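Local coordinates for protein succinylglutamate desuccinylase (Chromobacterium violaceum, PDB 1YW4) that probably hydrolyses N-succinyl-L-glutamate to succinate and glutamate, using one zinc ion per subunit, as the last step of arginine degradation by the AST pathway, at residues A[125-128]-A[129-133]; A[198-201]-A[202-206]. All coordinates share one frame; numbering follows the deposited sequence.

Contact 1. Residues A[125-128]-A[129-133]; sequences AAEL and ETLAA
A125 and E129 open a run of i to i+4 backbone hydrogen bonds along one continuous helix. E129 N lies 3.0 Å from A125 O, T130 N 3.1 Å from A126 O and A132 N 3.0 Å from L128 O. Their N-H...O angles of 152° to 168°, with helical phi and psi at every residue, identify regular alpha-helix. L131 N likewise bonds to the carbonyl of E127, though the position of that oxygen is less sure.

One side-chain hydroxyl joins this ladder. T130 OG1 stands 3.0 Å from A126 O, the oxygen that already accepts T130 N. The torsion accounts for the approach: OG1 is turned beside the backbone N (chi1 -59°), back over the preceding turn, although its proton may go to another acceptor instead.

One aliphatic contact follows the same spacing. E127 and L131 run side by side in the same direction, with E127 CG 3.9 Å from L131 CD1, although the placing of this methyl is doubtful, since it crowds the E127 carbonyl. The E127 carboxylate forms a salt bridge through OE1 to R124. Other side-chain carbons pack on carbonyl oxygens of the preceding turn. E129 CG, set beside its own backbone N, lies 3.1 Å from A125 O, and the chain then runs on extended to the carboxylate, whose OE2 accepts a hydrogen bond from the backbone N of G111. The A132 methyl rests 3.3 Å from L128 O.

Within helix 120-137, L128 and L131 pack on M87 of strand 83-88 and C36 of strand 36-39, whereas E129, A132 and A133 meet helix 198-205.

Contact 2. Residues A[198-201]-A[202-206]; sequences FSYF and TSQYC
F201 O accepts Y205 N at 2.7 Å, a short bond bent to 142° at the hydrogen. One residue earlier, Q204 N reaches Y200 O at 2.8 Å in a straighter bond (164°). The bonds from T202 N to F198 O and from S203 N to S199 O are both 3.1 Å long, continuing the i to i+4 pattern. T202 OG1 is less surely placed, so its weak contacts to the F198 and S199 carbonyls are doubtful.

Outward from this backbone, F201 and Y205 project side by side; CG anti to the backbone N in both residues sends the two rings the same way along the helix. Y205 CB sits over a face of the F201 ring, a CH-pi contact 3.9 Å from the centroid. The two rings are nearly parallel, with planes 19° apart, but slid so far that they barely overlap; F201 CE1 approaches Y205 CG at 3.4 Å. C206 SG meets the F201 ring obliquely, 4.8 Å from its centroid, as a sulfur-aromatic contact. A second CH-pi pair has Q204 CB above the Y200 ring, offset toward its rim, while Y200 OH hydrogen-bonds to H167.

F198 meets T202 CG2 through CE1, stacks on F109 and touches H145 edge-to-face. In this aromatic-rich short helix of the AspA/AstE catalytic domain, the side chain of F198, its first residue, lies about 6 Å from that of the zinc ligand H149.

Contact 1 comes first along the chain, on helix 120-137, and contact 2 follows on helix 198-205; both belong to the zinc-dependent catalytic domain. Their centres are 10 Å apart. The helices touch where E129 O lies 3.4 Å from F201 CE2 and L128 O 4.0 Å from F198 CZ; C206, just past the later helix, brings SG to 3.7 Å from A133 CA. F198, F201 and Y205 of the later helix pack against the earlier one. Strand 143-151, which carries the zinc ligand H149, lies between them in sequence. Neither contact supplies a metal ligand, but the side chain of F198 is about 10 Å from the zinc ion and that of L128 about 13 Å.

Contact 1. Residues A[125-128]-A[129-133]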
ATOM      1  N   ALA A 125     -15.897  20.669 -23.043  1.00 11.03           N
ATOM      2  CA  ALA A 125     -14.811  19.876 -22.500  1.00 10.82           C
ATOM      3  C   ALA A 125     -13.723  19.656 -23.565  1.00 13.22           C
ATOM      4  O   ALA A 125     -12.528  19.783 -23.275  1.00 10.54           O
ATOM      5  CB  ALA A 125     -15.346  18.518 -22.001  1.00 12.35           C
ATOM      6  N   ALA A 126     -14.133  19.316 -24.791  1.00 12.55           N
ATOM      7  CA  ALA A 126     -13.174  19.081 -25.877  1.00 12.85           C
ATOM      8  C   ALA A 126     -12.395  20.349 -26.217  1.00 11.50           C
ATOM      9  O   ALA A 126     -11.199  20.304 -26.505  1.00 10.53           O
ATOM     10  CB  ALA A 126     -13.902  18.557 -27.132  1.00 13.35           C
ATOM     11  N   GLU A 127     -13.081  21.484 -26.164  1.00 12.78           N
ATOM     12  CA  GLU A 127     -12.442  22.764 -26.443  1.00 13.72           C
ATOM     13  C   GLU A 127     -11.381  23.059 -25.376  1.00 13.09           C
ATOM     14  O   GLU A 127     -10.275  23.507 -25.689  1.00 11.20           O
ATOM     15  CB  GLU A 127     -13.497  23.870 -26.470  1.00 15.02           C
ATOM     16  CG  GLU A 127     -12.934  25.275 -26.616  1.00 17.99           C
ATOM     17  CD  GLU A 127     -14.020  26.322 -26.687  1.00 17.28           C
ATOM     18  OE1 GLU A 127     -14.726  26.534 -25.683  1.00 20.09           O
ATOM     19  OE2 GLU A 127     -14.176  26.937 -27.753  1.00 20.82           O
ATOM     20  N   LEU A 128     -11.720  22.795 -24.118  1.00 13.48           N
ATOM     21  CA  LEU A 128     -10.799  23.039 -23.011  1.00 12.32           C
ATOM     22  C   LEU A 128      -9.574  22.124 -23.084  1.00 12.32           C
ATOM     23  O   LEU A 128      -8.460  22.536 -22.728  1.00 13.94           O
ATOM     24  CB  LEU A 128     -11.528  22.859 -21.672  1.00 10.84           C
ATOM     25  CG  LEU A 128     -12.683  23.836 -21.378  1.00 10.76           C
ATOM     26  CD1 LEU A 128     -13.310  23.464 -20.039  1.00 12.94           C
ATOM     27  CD2 LEU A 128     -12.190  25.290 -21.353  1.00 11.24           C
ATOM     28  N   GLU A 129      -9.781  20.881 -23.518  1.00 12.29           N
ATOM     29  CA  GLU A 129      -8.678  19.925 -23.665  1.00 11.85           C
ATOM     30  C   GLU A 129      -7.711  20.467 -24.712  1.00  9.61           C
ATOM     31  O   GLU A 129      -6.505  20.560 -24.495  1.00 11.42           O
ATOM     32  CB  GLU A 129      -9.188  18.552 -24.148  1.00 12.20           C
ATOM     33  CG  GLU A 129     -10.097  17.802 -23.178  1.00 14.45           C
ATOM     34  CD  GLU A 129     -10.300  16.343 -23.569  1.00 18.62           C
ATOM     35  OE1 GLU A 129     -10.144  16.019 -24.764  1.00 17.26           O
ATOM     36  OE2 GLU A 129     -10.622  15.519 -22.686  1.00 17.82           O
ATOM     37  N   THR A 130      -8.260  20.839 -25.858  1.00 11.19           N
ATOM     38  CA  THR A 130      -7.449  21.362 -26.953  1.00 12.16           C
ATOM     39  C   THR A 130      -6.657  22.606 -26.539  1.00 11.32           C
ATOM     40  O   THR A 130      -5.455  22.683 -26.775  1.00 11.56           O
ATOM     41  CB  THR A 130      -8.342  21.681 -28.162  1.00 11.31           C
ATOM     42  OG1 THR A 130      -9.020  20.485 -28.570  1.00 15.80           O
ATOM     43  CG2 THR A 130      -7.518  22.216 -29.317  1.00 14.18           C
ATOM     44  N   LEU A 131      -7.337  23.578 -25.931  1.00 12.42           N
ATOM     45  CA  LEU A 131      -6.678  24.795 -25.475  1.00 12.43           C
ATOM     46  C   LEU A 131      -5.545  24.474 -24.498  1.00 12.86           C
ATOM     47  O   LEU A 131      -4.452  25.013 -24.619  1.00 13.80           O
ATOM     48  CB  LEU A 131      -7.694  25.734 -24.819  1.00 14.77           C
ATOM     49  CG  LEU A 131      -8.498  26.655 -25.753  1.00 18.34           C
ATOM     50  CD1 LEU A 131      -9.091  25.857 -26.896  1.00 22.36           C
ATOM     51  CD2 LEU A 131      -9.615  27.362 -24.963  1.00 16.90           C
ATOM     52  N   ALA A 132      -5.806  23.594 -23.535  1.00 13.42           N
ATOM     53  CA  ALA A 132      -4.794  23.207 -22.565  1.00 12.13           C
ATOM     54  C   ALA A 132      -3.638  22.530 -23.278  1.00 13.12           C
ATOM     55  O   ALA A 132      -2.481  22.812 -22.982  1.00 11.88           O
ATOM     56  CB  ALA A 132      -5.386  22.261 -21.514  1.00 13.66           C
ATOM     57  N   ALA A 133      -3.942  21.642 -24.223  1.00 14.00           N
ATOM     58  CA  ALA A 133      -2.885  20.952 -24.957  1.00 15.47           C
ATOM     59  C   ALA A 133      -1.993  21.945 -25.706  1.00 15.82           C
ATOM     60  O   ALA A 133      -0.769  21.841 -25.652  1.00 15.63           O
ATOM     61  CB  ALA A 133      -3.482  19.946 -25.938  1.00 15.86           C
TER

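Contact 2. Residues A[198-201]-A[202-206]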
ATOM      1  N   PHE A 198     -10.239  16.522 -15.557  1.00 11.48           N
ATOM      2  CA  PHE A 198      -9.393  17.468 -16.246  1.00 10.72           C
ATOM      3  C   PHE A 198      -7.934  17.294 -15.819  1.00 10.91           C
ATOM      4  O   PHE A 198      -7.032  17.336 -16.655  1.00 12.01           O
ATOM      5  CB  PHE A 198      -9.880  18.895 -15.964  1.00  8.87           C
ATOM      6  CG  PHE A 198      -9.376  19.921 -16.946  1.00 10.38           C
ATOM      7  CD1 PHE A 198      -8.841  19.530 -18.176  1.00 11.50           C
ATOM      8  CD2 PHE A 198      -9.438  21.282 -16.644  1.00 11.01           C
ATOM      9  CE1 PHE A 198      -8.375  20.479 -19.093  1.00  9.02           C
ATOM     10  CE2 PHE A 198      -8.976  22.236 -17.554  1.00 14.54           C
ATOM     11  CZ  PHE A 198      -8.439  21.831 -18.782  1.00 10.40           C
ATOM     12  N   SER A 199      -7.697  17.079 -14.525  1.00 11.33           N
ATOM     13  CA  SER A 199      -6.325  16.916 -14.045  1.00 11.15           C
ATOM     14  C   SER A 199      -5.661  15.646 -14.595  1.00 12.00           C
ATOM     15  O   SER A 199      -4.441  15.594 -14.756  1.00 10.47           O
ATOM     16  CB  SER A 199      -6.267  16.924 -12.508  1.00 10.16           C
ATOM     17  OG  SER A 199      -6.897  15.792 -11.952  1.00 14.14           O
ATOM     18  N   TYR A 200      -6.450  14.613 -14.871  1.00 13.00           N
ATOM     19  CA  TYR A 200      -5.877  13.400 -15.433  1.00 16.00           C
ATOM     20  C   TYR A 200      -5.471  13.711 -16.878  1.00 15.07           C
ATOM     21  O   TYR A 200      -4.360  13.387 -17.302  1.00 15.19           O
ATOM     22  CB  TYR A 200      -6.891  12.254 -15.432  1.00 17.66           C
ATOM     23  CG  TYR A 200      -6.345  11.016 -16.102  1.00 19.56           C
ATOM     24  CD1 TYR A 200      -5.296  10.307 -15.529  1.00 21.43           C
ATOM     25  CD2 TYR A 200      -6.828  10.596 -17.340  1.00 21.88           C
ATOM     26  CE1 TYR A 200      -4.736   9.216 -16.169  1.00 22.81           C
ATOM     27  CE2 TYR A 200      -6.279   9.506 -17.993  1.00 22.40           C
ATOM     28  CZ  TYR A 200      -5.231   8.821 -17.400  1.00 24.46           C
ATOM     29  OH  TYR A 200      -4.668   7.743 -18.031  1.00 24.74           O
ATOM     30  N   PHE A 201      -6.377  14.348 -17.621  1.00 16.12           N
ATOM     31  CA  PHE A 201      -6.112  14.700 -19.017  1.00 15.41           C
ATOM     32  C   PHE A 201      -4.813  15.477 -19.184  1.00 14.49           C
ATOM     33  O   PHE A 201      -3.972  15.115 -20.011  1.00 15.44           O
ATOM     34  CB  PHE A 201      -7.260  15.532 -19.610  1.00 14.89           C
ATOM     35  CG  PHE A 201      -6.954  16.079 -20.983  1.00 17.73           C
ATOM     36  CD1 PHE A 201      -6.945  15.237 -22.099  1.00 16.26           C
ATOM     37  CD2 PHE A 201      -6.584  17.414 -21.148  1.00 14.65           C
ATOM     38  CE1 PHE A 201      -6.564  15.715 -23.357  1.00 18.35           C
ATOM     39  CE2 PHE A 201      -6.202  17.902 -22.402  1.00 16.30           C
ATOM     40  CZ  PHE A 201      -6.190  17.051 -23.507  1.00 17.37           C
ATOM     41  N   THR A 202      -4.631  16.542 -18.407  1.00 13.75           N
ATOM     42  CA  THR A 202      -3.412  17.341 -18.544  1.00 12.60           C
ATOM     43  C   THR A 202      -2.173  16.575 -18.088  1.00 13.75           C
ATOM     44  O   THR A 202      -1.114  16.647 -18.720  1.00 12.74           O
ATOM     45  CB  THR A 202      -3.516  18.693 -17.786  1.00 11.73           C
ATOM     46  OG1 THR A 202      -3.840  18.463 -16.412  1.00 14.32           O
ATOM     47  CG2 THR A 202      -4.593  19.571 -18.420  1.00 12.31           C
ATOM     48  N   SER A 203      -2.308  15.820 -17.007  1.00 14.34           N
ATOM     49  CA  SER A 203      -1.178  15.041 -16.512  1.00 17.36           C
ATOM     50  C   SER A 203      -0.722  13.993 -17.534  1.00 17.83           C
ATOM     51  O   SER A 203       0.471  13.840 -17.777  1.00 17.54           O
ATOM     52  CB  SER A 203      -1.546  14.342 -15.202  1.00 18.17           C
ATOM     53  OG  SER A 203      -0.511  13.478 -14.784  1.00 20.43           O
ATOM     54  N   GLN A 204      -1.675  13.287 -18.136  1.00 19.62           N
ATOM     55  CA  GLN A 204      -1.348  12.241 -19.092  1.00 22.04           C
ATOM     56  C   GLN A 204      -1.113  12.715 -20.529  1.00 21.84           C
ATOM     57  O   GLN A 204      -0.078  12.417 -21.127  1.00 21.08           O
ATOM     58  CB  GLN A 204      -2.453  11.183 -19.090  1.00 25.45           C
ATOM     59  CG  GLN A 204      -2.045   9.847 -19.698  1.00 30.68           C
ATOM     60  CD  GLN A 204      -0.792   9.269 -19.055  1.00 33.60           C
ATOM     61  OE1 GLN A 204      -0.665   9.240 -17.830  1.00 36.83           O
ATOM     62  NE2 GLN A 204       0.137   8.800 -19.883  1.00 35.63           N
ATOM     63  N   TYR A 205      -2.076  13.446 -21.076  1.00 21.88           N
ATOM     64  CA  TYR A 205      -1.988  13.935 -22.444  1.00 21.35           C
ATOM     65  C   TYR A 205      -0.968  15.049 -22.609  1.00 22.46           C
ATOM     66  O   TYR A 205      -0.218  15.062 -23.580  1.00 24.99           O
ATOM     67  CB  TYR A 205      -3.358  14.425 -22.904  1.00 20.67           C
ATOM     68  CG  TYR A 205      -3.475  14.654 -24.392  1.00 20.76           C
ATOM     69  CD1 TYR A 205      -3.205  15.901 -24.959  1.00 22.23           C
ATOM     70  CD2 TYR A 205      -3.882  13.622 -25.235  1.00 23.85           C
ATOM     71  CE1 TYR A 205      -3.347  16.112 -26.338  1.00 23.73           C
ATOM     72  CE2 TYR A 205      -4.025  13.817 -26.605  1.00 23.44           C
ATOM     73  CZ  TYR A 205      -3.760  15.062 -27.148  1.00 24.11           C
ATOM     74  OH  TYR A 205      -3.942  15.257 -28.501  1.00 27.15           O
ATOM     75  N   CYS A 206      -0.929  15.977 -21.662  1.00 21.77           N
ATOM     76  CA  CYS A 206      -0.000  17.094 -21.746  1.00 22.92           C
ATOM     77  C   CYS A 206       1.208  16.830 -20.870  1.00 24.71           C
ATOM     78  O   CYS A 206       2.119  17.652 -20.793  1.00 25.11           O
ATOM     79  CB  CYS A 206      -0.689  18.382 -21.296  1.00 21.75           C
ATOM     80  SG  CYS A 206      -2.256  18.707 -22.125  1.00 20.18           S
TER